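Local coordinates for protein arginyl-tRNA synthetase, putative (Plasmodium falciparum, PDB 5JLD) that probably charges tRNA(Arg) with L-arginine at the expense of ATP, as a class I aminoacyl-tRNA synthetase, at residues 159-162 / 163-167; 580-584 / 585-589. One frame throughout, in Å; residues are numbered along the deposited sequence.

Contact 1 of 2, residues 159-162 / 163-167; sequences DSIC and RVFEF
A chi1 of 179° swings Asp159 CG to the side away from its N, next to the carbonyl carbon, while Arg163, one helical turn on, sets CG beside its N (chi1 -69°) and runs extended to NE; together these torsions bring OD2 of Asp159 to the edge of the guanidinium, at its NE. The resulting salt bridge joins Arg163 NE to Asp159 OD2 at 2.8 Å. OD2 is approached on its syn side, and the N-H...O angle of 143° shows that the bond is bent. The carboxylate and guanidinium planes are nearly perpendicular, with OD2 tilted somewhat out of the guanidinium plane. A water donates to Asp159 OD1 at 2.7 Å and accepts weakly from Arg163 NH2, giving the pair a second, weaker link. Asp159 OD1 also forms a salt bridge with Arg174, whose NE pairs with Glu166 OE2.

Ile161 and Phe165 run alongside, pointing the same way, and Ile161 CG2 meets the ring edge in its plane, 3.7 Å from Phe165 CE2. The helix backbone supplies the usual i to i+4 bonds, such as Phe165 N to Ile161 O at 3.0 Å.

Ile161 and Phe165 pack on strands 133-137 and 343-349, while the two acids bind Arg174 of strand 171-176. The helix is the crossover of a beta-alpha-beta unit (133-137, 149-167, 171-176) in the parallel sheet of the class I catalytic domain.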
loop_
_atom_site.group_PDB
_atom_site.type_symbol
_atom_site.label_atom_id
_atom_site.label_comp_id
_atom_site.label_asym_id
_atom_site.label_seq_id
_atom_site.Cartn_x
_atom_site.Cartn_y
_atom_site.Cartn_z
ATOM N N ASP A 159 4.215 0.288 4.895
ATOM C CA ASP A 159 3.860 1.559 5.473
ATOM C C ASP A 159 2.837 2.285 4.588
ATOM O O ASP A 159 1.878 2.875 5.112
ATOM C CB ASP A 159 5.083 2.444 5.704
ATOM C CG ASP A 159 4.697 3.784 6.292
ATOM O OD1 ASP A 159 4.295 3.805 7.485
ATOM O OD2 ASP A 159 4.731 4.802 5.548
ATOM N N SER A 160 3.026 2.244 3.267
ATOM C CA SER A 160 2.014 2.862 2.385
ATOM C C SER A 160 0.618 2.266 2.594
ATOM O O SER A 160 -0.369 3.000 2.758
ATOM C CB SER A 160 2.414 2.739 0.902
ATOM O OG SER A 160 1.645 3.659 0.148
ATOM N N ILE A 161 0.538 0.939 2.628
ATOM C CA ILE A 161 -0.749 0.281 2.887
ATOM C C ILE A 161 -1.394 0.728 4.218
ATOM O O ILE A 161 -2.618 1.037 4.289
ATOM C CB ILE A 161 -0.562 -1.252 2.860
ATOM C CG1 ILE A 161 -0.232 -1.674 1.417
ATOM C CG2 ILE A 161 -1.812 -1.986 3.414
ATOM C CD1 ILE A 161 0.275 -3.109 1.236
ATOM N N CYS A 162 -0.567 0.800 5.266
ATOM C CA CYS A 162 -1.074 1.263 6.556
ATOM C C CYS A 162 -1.623 2.681 6.452
ATOM O O CYS A 162 -2.678 2.982 6.990
ATOM C CB CYS A 162 0.015 1.217 7.628
ATOM S SG CYS A 162 0.494 -0.495 8.049
ATOM N N ARG A 163 -0.865 3.552 5.798
ATOM C CA ARG A 163 -1.259 4.935 5.674
ATOM C C ARG A 163 -2.592 5.005 4.904
ATOM O O ARG A 163 -3.430 5.855 5.192
ATOM C CB ARG A 163 -0.176 5.754 4.965
ATOM C CG ARG A 163 1.114 5.961 5.732
ATOM C CD ARG A 163 1.927 7.137 5.143
ATOM N NE ARG A 163 3.270 7.236 5.712
ATOM C CZ ARG A 163 3.987 8.360 5.790
ATOM N NH1 ARG A 163 3.501 9.500 5.324
ATOM N NH2 ARG A 163 5.210 8.338 6.330
ATOM N N VAL A 164 -2.787 4.090 3.954
ATOM C CA VAL A 164 -4.042 4.042 3.208
ATOM C C VAL A 164 -5.184 3.733 4.159
ATOM O O VAL A 164 -6.172 4.460 4.188
ATOM C CB VAL A 164 -4.012 3.005 2.064
ATOM C CG1 VAL A 164 -5.417 2.689 1.586
ATOM C CG2 VAL A 164 -3.162 3.514 0.899
ATOM N N PHE A 165 -5.038 2.687 4.972
ATOM C CA PHE A 165 -6.121 2.367 5.914
ATOM C C PHE A 165 -6.364 3.448 6.980
ATOM O O PHE A 165 -7.518 3.702 7.368
ATOM C CB PHE A 165 -5.861 1.017 6.579
ATOM C CG PHE A 165 -6.163 -0.142 5.680
ATOM C CD1 PHE A 165 -7.472 -0.493 5.401
ATOM C CD2 PHE A 165 -5.144 -0.848 5.081
ATOM C CE1 PHE A 165 -7.753 -1.542 4.576
ATOM C CE2 PHE A 165 -5.420 -1.904 4.247
ATOM C CZ PHE A 165 -6.723 -2.260 4.001
ATOM N N GLU A 166 -5.295 4.106 7.425
ATOM C CA GLU A 166 -5.418 5.197 8.393
ATOM C C GLU A 166 -6.140 6.409 7.749
ATOM O O GLU A 166 -6.918 7.121 8.399
ATOM C CB GLU A 166 -4.023 5.569 8.941
ATOM C CG GLU A 166 -3.449 4.448 9.856
ATOM C CD GLU A 166 -1.922 4.445 10.037
ATOM O OE1 GLU A 166 -1.214 5.285 9.438
ATOM O OE2 GLU A 166 -1.422 3.572 10.788
ATOM N N PHE A 167 -5.907 6.628 6.457
ATOM C CA PHE A 167 -6.652 7.654 5.733
ATOM C C PHE A 167 -8.146 7.322 5.736
ATOM O O PHE A 167 -8.980 8.182 6.009
ATOM C CB PHE A 167 -6.148 7.785 4.308
ATOM C CG PHE A 167 -7.049 8.594 3.426
ATOM C CD1 PHE A 167 -7.172 9.957 3.618
ATOM C CD2 PHE A 167 -7.746 7.998 2.388
ATOM C CE1 PHE A 167 -8.009 10.720 2.799
ATOM C CE2 PHE A 167 -8.572 8.750 1.568
ATOM C CZ PHE A 167 -8.704 10.112 1.776
HETATM O O HOH W 1 4.656 6.144 8.725
#

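Contact 2 of 2, residues 580-584 / 585-589; sequences LCMEL and LGMKP
Met582 O receives the chain as it leaves the helix: Met587 N donates to it at 2.8 Å, with an N-H...O angle of 153°. A second short backbone bond runs from Gly586 N to Glu583 O at 2.9 Å, though its donor stands far above the carbonyl plane. Leu585 N contributes two weak bonds, to Cys581 O and Met582 O. Gly586 has positive phi (87°), a conformation glycine adopts readily, and the bonds from Met587 N to Met582 O and from Gly586 N to Glu583 O complete a Schellman motif.

The apolar contacts centre on Met582 and Pro589. Met582 bends at chi3 (80°), carrying CE round to Pro589, where it lies 3.6 Å from Pro589 CA. Its sulfur, Met582 SD, is 3.9 Å from Pro589 CG, and the side chains of Met582 and Pro589 run antiparallel past one another. Met587 is likewise bent at its end, and its CE approaches Met582 CE at 4.0 Å. The Glu583 side chain runs roughly perpendicular to that of Pro589, its aliphatic CG lying 4.1 Å from Pro589 CD.

Lys588 NZ forms a salt bridge with Asp267. Around the helix end, Met582 packs on helices 476-492 and 536-556, Leu584 on helix 522-532, and Met587 on helix 436-453, which also supplies Lys449 to Gly586 O and Ser446 to Lys588 N.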
loop_
_atom_site.group_PDB
_atom_site.type_symbol
_atom_site.label_atom_id
_atom_site.label_comp_id
_atom_site.label_asym_id
_atom_site.label_seq_id
_atom_site.Cartn_x
_atom_site.Cartn_y
_atom_site.Cartn_z
ATOM N N LEU A 580 -1.858 15.065 -0.271
ATOM C CA LEU A 580 -2.403 13.837 0.303
ATOM C C LEU A 580 -1.815 12.586 -0.368
ATOM O O LEU A 580 -1.375 11.661 0.321
ATOM C CB LEU A 580 -3.934 13.833 0.213
ATOM C CG LEU A 580 -4.647 12.570 0.683
ATOM C CD1 LEU A 580 -4.215 12.247 2.116
ATOM C CD2 LEU A 580 -6.150 12.772 0.632
ATOM N N CYS A 581 -1.787 12.569 -1.699
ATOM C CA CYS A 581 -1.231 11.437 -2.451
ATOM C C CYS A 581 0.225 11.177 -2.075
ATOM O O CYS A 581 0.646 10.022 -1.943
ATOM C CB CYS A 581 -1.316 11.681 -3.963
ATOM S SG CYS A 581 -2.954 11.458 -4.739
ATOM N N MET A 582 0.989 12.262 -1.943
ATOM C CA MET A 582 2.395 12.184 -1.632
ATOM C C MET A 582 2.578 11.537 -0.261
ATOM O O MET A 582 3.366 10.608 -0.114
ATOM C CB MET A 582 3.038 13.574 -1.663
ATOM C CG MET A 582 3.386 14.069 -3.048
ATOM S SD MET A 582 3.990 15.771 -3.032
ATOM C CE MET A 582 5.679 15.544 -2.537
ATOM N N GLU A 583 1.808 12.026 0.710
ATOM C CA GLU A 583 1.841 11.514 2.075
ATOM C C GLU A 583 1.424 10.050 2.166
ATOM O O GLU A 583 2.031 9.278 2.897
ATOM C CB GLU A 583 0.942 12.360 2.971
ATOM C CG GLU A 583 1.505 13.743 3.231
ATOM C CD GLU A 583 0.500 14.648 3.903
ATOM O OE1 GLU A 583 -0.702 14.291 3.917
ATOM O OE2 GLU A 583 0.910 15.718 4.408
ATOM N N LEU A 584 0.396 9.663 1.422
ATOM C CA LEU A 584 -0.060 8.280 1.446
ATOM C C LEU A 584 1.041 7.341 0.952
ATOM O O LEU A 584 1.088 6.168 1.333
ATOM C CB LEU A 584 -1.323 8.103 0.598
ATOM C CG LEU A 584 -2.634 8.714 1.113
ATOM C CD1 LEU A 584 -3.738 8.550 0.084
ATOM C CD2 LEU A 584 -3.076 8.139 2.463
ATOM N N LEU A 585 1.935 7.861 0.121
ATOM C CA LEU A 585 3.018 7.055 -0.438
ATOM C C LEU A 585 4.284 7.179 0.408
ATOM O O LEU A 585 5.324 6.617 0.068
ATOM C CB LEU A 585 3.296 7.480 -1.887
ATOM C CG LEU A 585 2.202 7.102 -2.899
ATOM C CD1 LEU A 585 2.412 7.847 -4.194
ATOM C CD2 LEU A 585 2.194 5.597 -3.163
ATOM N N GLY A 586 4.188 7.938 1.496
ATOM C CA GLY A 586 5.301 8.130 2.413
ATOM C C GLY A 586 6.241 9.263 2.028
ATOM O O GLY A 586 7.339 9.380 2.583
ATOM N N MET A 587 5.825 10.109 1.084
ATOM C CA MET A 587 6.674 11.223 0.669
ATOM C C MET A 587 6.376 12.461 1.523
ATOM O O MET A 587 5.307 12.570 2.116
ATOM C CB MET A 587 6.485 11.522 -0.827
ATOM C CG MET A 587 6.720 10.317 -1.750
ATOM S SD MET A 587 6.137 10.517 -3.468
ATOM C CE MET A 587 6.992 12.011 -3.975
ATOM N N LYS A 588 7.327 13.378 1.612
ATOM C CA LYS A 588 7.097 14.632 2.323
ATOM C C LYS A 588 7.056 15.816 1.376
ATOM O O LYS A 588 8.079 16.193 0.800
ATOM C CB LYS A 588 8.181 14.879 3.373
ATOM C CG LYS A 588 8.195 13.869 4.512
ATOM C CD LYS A 588 9.468 14.044 5.327
ATOM C CE LYS A 588 9.342 13.406 6.696
ATOM N NZ LYS A 588 10.585 13.615 7.478
ATOM N N PRO A 589 5.869 16.410 1.213
ATOM C CA PRO A 589 5.764 17.610 0.379
ATOM C C PRO A 589 6.635 18.740 0.917
ATOM O O PRO A 589 6.662 18.967 2.130
ATOM C CB PRO A 589 4.272 17.965 0.455
ATOM C CG PRO A 589 3.589 16.642 0.713
ATOM C CD PRO A 589 4.551 15.911 1.645
#

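Contact 1 comes first along the chain, within helix 149-167 of the class I catalytic domain; contact 2 follows much later, where helix 564-584 ends in the region assigned to the DALR anticodon-binding family. Their centres are nevertheless only 11 Å apart, and they touch directly. Ser160 OG lies 2.8 Å from Leu584 O, a probable hydrogen bond, and Arg163 NH1 approaches Glu583 O in a weaker one. Phe167 CE1 packs 3.5 Å from Leu580 CD2. The sheet-flanking helix thus meets the C-terminal end of helix 564-584, so that carbonyls of its last turn face polar groups of the catalytic domain and the two regions are joined.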